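Local coordinates for uncharacterized protein (Escherichia coli UMEA 3162-1, PDB 4X5M) that mediates transmembrane sugar transport down a concentration gradient as a homodimer, probably by rocking-type movements that open a cargo-binding cavity to each side in turn, at residues R28-E33 against L77-I82. Numbering follows the deposited sequence.
Sequences RTRNTE and LVITLI. With OLA (oleic acid), chain D.
Thr32 sets its methyl CG2 into the angle between Ile79 and Thr80, joining the loop that follows helix 20-29 to the last transmembrane helix, 60-86; segments 28-33 and 77-82 bury 212 Å² between them. Two apolar touches centre on Ile79 CG2: Thr32 CG2 lies 3.7 Å from Ile79 CG2, and the same Ile79 methyl comes up against the loop backbone, 3.9 Å from Arg30 CA. Ile79 divides its branches between two partners. CG2, anti to the backbone N, is turned to the loop, whereas CG1 (chi1 -59°) runs toward the oleic acid and comes within 3.6 Å of its O2. With an alanine in place of Ile79, CG2, CG1 and CD1 are gone, which would probably open a gap beside Arg30 CA and Thr32 CG2 and take away the side chain next to the oleic acid carboxylate. Beside this patch, Thr32 CG2 also meets Thr80 OG1 at 3.3 Å, methyl against hydroxyl. Each hydroxyl has its partner in helix 60-86: Thr80 OG1 bonds to the carbonyl O of Val76, within its own helix, and Thr32 OG1 reaches Asn83 OD1 from the loop. The Thr80 side chain also touches Val37 of helix 37-57. The loop is shaped from within. Arg30 leaves the helix with positive phi (58°), and Asn31 forms an Asx turn, its OD1 accepting from Glu33 N at 3.3 Å with a nearly straight N-H...O angle of 166°. Thr32, the middle residue of that turn, points its CB toward the helix. Contact between the two segments is van der Waals in kind, so its hold depends on the fit of the Ile79 and Thr32 methyls, while the Thr32 hydroxyl bond to Asn83 adds a directional tie just beyond them.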
ATOM      1  N   ARG A  28      -5.173  -4.931 -17.589  1.00 36.64           N
ATOM      2  CA  ARG A  28      -5.912  -5.711 -18.575  1.00 39.21           C
ATOM      3  C   ARG A  28      -6.873  -4.851 -19.396  1.00 40.62           C
ATOM      4  O   ARG A  28      -6.939  -4.979 -20.620  1.00 38.95           O
ATOM      5  CB  ARG A  28      -6.680  -6.842 -17.884  1.00 33.83           C
ATOM      6  CG  ARG A  28      -7.425  -7.764 -18.836  1.00 46.86           C
ATOM      7  CD  ARG A  28      -8.188  -8.839 -18.077  1.00 54.68           C
ATOM      8  NE  ARG A  28      -9.119  -8.263 -17.111  1.00 62.56           N
ATOM      9  CZ  ARG A  28     -10.340  -7.834 -17.414  1.00 61.50           C
ATOM     10  NH1 ARG A  28     -10.783  -7.915 -18.660  1.00 65.46           N
ATOM     11  NH2 ARG A  28     -11.118  -7.322 -16.470  1.00 60.04           N
ATOM     12  N   THR A  29      -7.612  -3.973 -18.725  1.00 38.65           N
ATOM     13  CA  THR A  29      -8.641  -3.175 -19.388  1.00 39.34           C
ATOM     14  C   THR A  29      -8.125  -1.834 -19.898  1.00 37.77           C
ATOM     15  O   THR A  29      -8.797  -1.171 -20.692  1.00 40.20           O
ATOM     16  CB  THR A  29      -9.836  -2.907 -18.449  1.00 40.23           C
ATOM     17  OG1 THR A  29      -9.398  -2.136 -17.322  1.00 40.46           O
ATOM     18  CG2 THR A  29     -10.438  -4.214 -17.964  1.00 39.34           C
ATOM     19  N   ARG A  30      -6.942  -1.437 -19.433  1.00 35.02           N
ATOM     20  CA  ARG A  30      -6.341  -0.149 -19.789  1.00 32.39           C
ATOM     21  C   ARG A  30      -7.243   1.028 -19.412  1.00 38.49           C
ATOM     22  O   ARG A  30      -7.146   2.108 -19.994  1.00 38.91           O
ATOM     23  CB  ARG A  30      -6.008  -0.098 -21.284  1.00 39.76           C
ATOM     24  CG  ARG A  30      -4.919  -1.065 -21.720  1.00 38.26           C
ATOM     25  CD  ARG A  30      -4.621  -0.921 -23.204  1.00 51.38           C
ATOM     26  NE  ARG A  30      -3.438  -1.678 -23.600  1.00 60.42           N
ATOM     27  CZ  ARG A  30      -3.468  -2.918 -24.080  1.00 63.53           C
ATOM     28  NH1 ARG A  30      -4.626  -3.547 -24.227  1.00 71.83           N
ATOM     29  NH2 ARG A  30      -2.339  -3.527 -24.414  1.00 53.46           N
ATOM     30  N   ASN A  31      -8.118   0.808 -18.436  1.00 36.35           N
ATOM     31  CA  ASN A  31      -8.989   1.863 -17.933  1.00 38.54           C
ATOM     32  C   ASN A  31      -8.341   2.553 -16.738  1.00 37.87           C
ATOM     33  O   ASN A  31      -8.247   1.978 -15.655  1.00 37.76           O
ATOM     34  CB  ASN A  31     -10.358   1.292 -17.546  1.00 37.85           C
ATOM     35  CG  ASN A  31     -11.408   2.369 -17.332  1.00 47.14           C
ATOM     36  OD1 ASN A  31     -11.089   3.538 -17.113  1.00 44.98           O
ATOM     37  ND2 ASN A  31     -12.676   1.975 -17.391  1.00 57.61           N
ATOM     38  N   THR A  32      -7.892   3.789 -16.945  1.00 33.94           N
ATOM     39  CA  THR A  32      -7.172   4.527 -15.912  1.00 36.31           C
ATOM     40  C   THR A  32      -7.902   5.790 -15.469  1.00 41.24           C
ATOM     41  O   THR A  32      -7.273   6.756 -15.033  1.00 39.78           O
ATOM     42  CB  THR A  32      -5.759   4.924 -16.390  1.00 36.51           C
ATOM     43  OG1 THR A  32      -5.859   5.689 -17.598  1.00 37.07           O
ATOM     44  CG2 THR A  32      -4.912   3.688 -16.645  1.00 34.53           C
ATOM     45  N   GLU A  33      -9.226   5.784 -15.582  1.00 43.24           N
ATOM     46  CA  GLU A  33     -10.029   6.916 -15.132  1.00 53.32           C
ATOM     47  C   GLU A  33      -9.964   7.068 -13.614  1.00 44.32           C
ATOM     48  O   GLU A  33     -10.153   6.101 -12.875  1.00 49.70           O
ATOM     49  CB  GLU A  33     -11.486   6.763 -15.582  1.00 53.49           C
ATOM     50  CG  GLU A  33     -11.729   7.114 -17.044  1.00 56.44           C
ATOM     51  N   LEU A  77       0.950   3.275 -14.053  1.00 24.73           N
ATOM     52  CA  LEU A  77       1.317   4.658 -14.345  1.00 23.36           C
ATOM     53  C   LEU A  77       1.612   4.844 -15.832  1.00 25.48           C
ATOM     54  O   LEU A  77       1.230   5.855 -16.424  1.00 24.19           O
ATOM     55  CB  LEU A  77       2.523   5.093 -13.508  1.00 25.99           C
ATOM     56  CG  LEU A  77       3.012   6.529 -13.738  1.00 24.75           C
ATOM     57  CD1 LEU A  77       1.869   7.521 -13.592  1.00 28.83           C
ATOM     58  CD2 LEU A  77       4.144   6.880 -12.787  1.00 26.97           C
ATOM     59  N   VAL A  78       2.287   3.864 -16.430  1.00 27.19           N
ATOM     60  CA  VAL A  78       2.598   3.898 -17.858  1.00 27.56           C
ATOM     61  C   VAL A  78       1.334   4.023 -18.704  1.00 26.95           C
ATOM     62  O   VAL A  78       1.236   4.899 -19.563  1.00 28.49           O
ATOM     63  CB  VAL A  78       3.372   2.638 -18.303  1.00 28.27           C
ATOM     64  CG1 VAL A  78       3.352   2.506 -19.820  1.00 31.00           C
ATOM     65  CG2 VAL A  78       4.800   2.679 -17.790  1.00 28.77           C
ATOM     66  N   ILE A  79       0.371   3.144 -18.450  1.00 27.57           N
ATOM     67  CA  ILE A  79      -0.907   3.173 -19.154  1.00 25.61           C
ATOM     68  C   ILE A  79      -1.637   4.491 -18.904  1.00 29.02           C
ATOM     69  O   ILE A  79      -2.250   5.055 -19.813  1.00 32.86           O
ATOM     70  CB  ILE A  79      -1.808   1.993 -18.731  1.00 30.72           C
ATOM     71  CG1 ILE A  79      -1.119   0.660 -19.029  1.00 33.44           C
ATOM     72  CG2 ILE A  79      -3.154   2.060 -19.438  1.00 32.06           C
ATOM     73  CD1 ILE A  79      -1.864  -0.544 -18.495  1.00 28.74           C
ATOM     74  N   THR A  80      -1.556   4.983 -17.671  1.00 28.12           N
ATOM     75  CA  THR A  80      -2.192   6.244 -17.302  1.00 31.01           C
ATOM     76  C   THR A  80      -1.627   7.407 -18.112  1.00 35.35           C
ATOM     77  O   THR A  80      -2.374   8.246 -18.617  1.00 36.15           O
ATOM     78  CB  THR A  80      -2.021   6.549 -15.799  1.00 28.19           C
ATOM     79  OG1 THR A  80      -2.626   5.507 -15.025  1.00 30.42           O
ATOM     80  CG2 THR A  80      -2.674   7.876 -15.444  1.00 29.64           C
ATOM     81  N   LEU A  81      -0.305   7.445 -18.235  1.00 31.37           N
ATOM     82  CA  LEU A  81       0.368   8.502 -18.982  1.00 36.29           C
ATOM     83  C   LEU A  81       0.074   8.405 -20.478  1.00 37.60           C
ATOM     84  O   LEU A  81      -0.018   9.423 -21.166  1.00 37.49           O
ATOM     85  CB  LEU A  81       1.877   8.450 -18.733  1.00 28.56           C
ATOM     86  CG  LEU A  81       2.322   8.849 -17.324  1.00 31.26           C
ATOM     87  CD1 LEU A  81       3.803   8.570 -17.119  1.00 35.29           C
ATOM     88  CD2 LEU A  81       2.010  10.315 -17.064  1.00 37.48           C
ATOM     89  N   ILE A  82      -0.073   7.182 -20.977  1.00 28.48           N
ATOM     90  CA  ILE A  82      -0.426   6.966 -22.376  1.00 34.91           C
ATOM     91  C   ILE A  82      -1.846   7.455 -22.655  1.00 41.71           C
ATOM     92  O   ILE A  82      -2.082   8.180 -23.622  1.00 41.20           O
ATOM     93  CB  ILE A  82      -0.308   5.479 -22.770  1.00 34.10           C
ATOM     94  CG1 ILE A  82       1.155   5.032 -22.754  1.00 31.44           C
ATOM     95  CG2 ILE A  82      -0.904   5.244 -24.148  1.00 32.26           C
ATOM     96  CD1 ILE A  82       1.353   3.571 -23.112  1.00 31.76           C
TER
HETATM   97  C1  OLA D 201       1.497  -2.101 -20.529  1.00 58.73           C
HETATM   98  O1  OLA D 201       0.857  -1.519 -21.445  1.00 52.61           O
HETATM   99  O2  OLA D 201       1.718  -1.510 -19.439  1.00 65.11           O
HETATM  100  C2  OLA D 201       2.003  -3.510 -20.736  1.00 56.58           C
HETATM  101  C3  OLA D 201       3.009  -3.842 -19.657  1.00 50.18           C
HETATM  102  C4  OLA D 201       4.401  -3.494 -20.137  1.00 55.98           C
HETATM  103  C5  OLA D 201       5.334  -3.391 -18.951  1.00 47.17           C
HETATM  104  C6  OLA D 201       6.239  -2.192 -19.131  1.00 49.69           C
HETATM  105  C7  OLA D 201       6.492  -1.542 -17.789  1.00 47.76           C
HETATM  106  C8  OLA D 201       7.406  -0.347 -17.966  1.00 47.37           C
HETATM  107  C9  OLA D 201       8.824  -0.824 -18.190  1.00 45.74           C
HETATM  108  C10 OLA D 201       9.866  -0.069 -17.786  1.00 54.55           C
HETATM  109  C11 OLA D 201       9.628   1.259 -17.100  1.00 40.99           C
HETATM  110  C12 OLA D 201      10.941   1.793 -16.570  1.00 41.07           C
HETATM  111  C13 OLA D 201      11.297   1.078 -15.285  1.00 47.10           C
HETATM  112  C14 OLA D 201      12.772   1.244 -14.994  1.00 45.18           C
HETATM  113  C15 OLA D 201      13.121   0.507 -13.720  1.00 47.36           C
HETATM  114  C16 OLA D 201      14.587   0.696 -13.394  1.00 48.88           C
HETATM  115  C17 OLA D 201      14.801   0.453 -11.917  1.00 42.51           C
HETATM  116  C18 OLA D 201      16.281   0.360 -11.622  1.00 42.50           C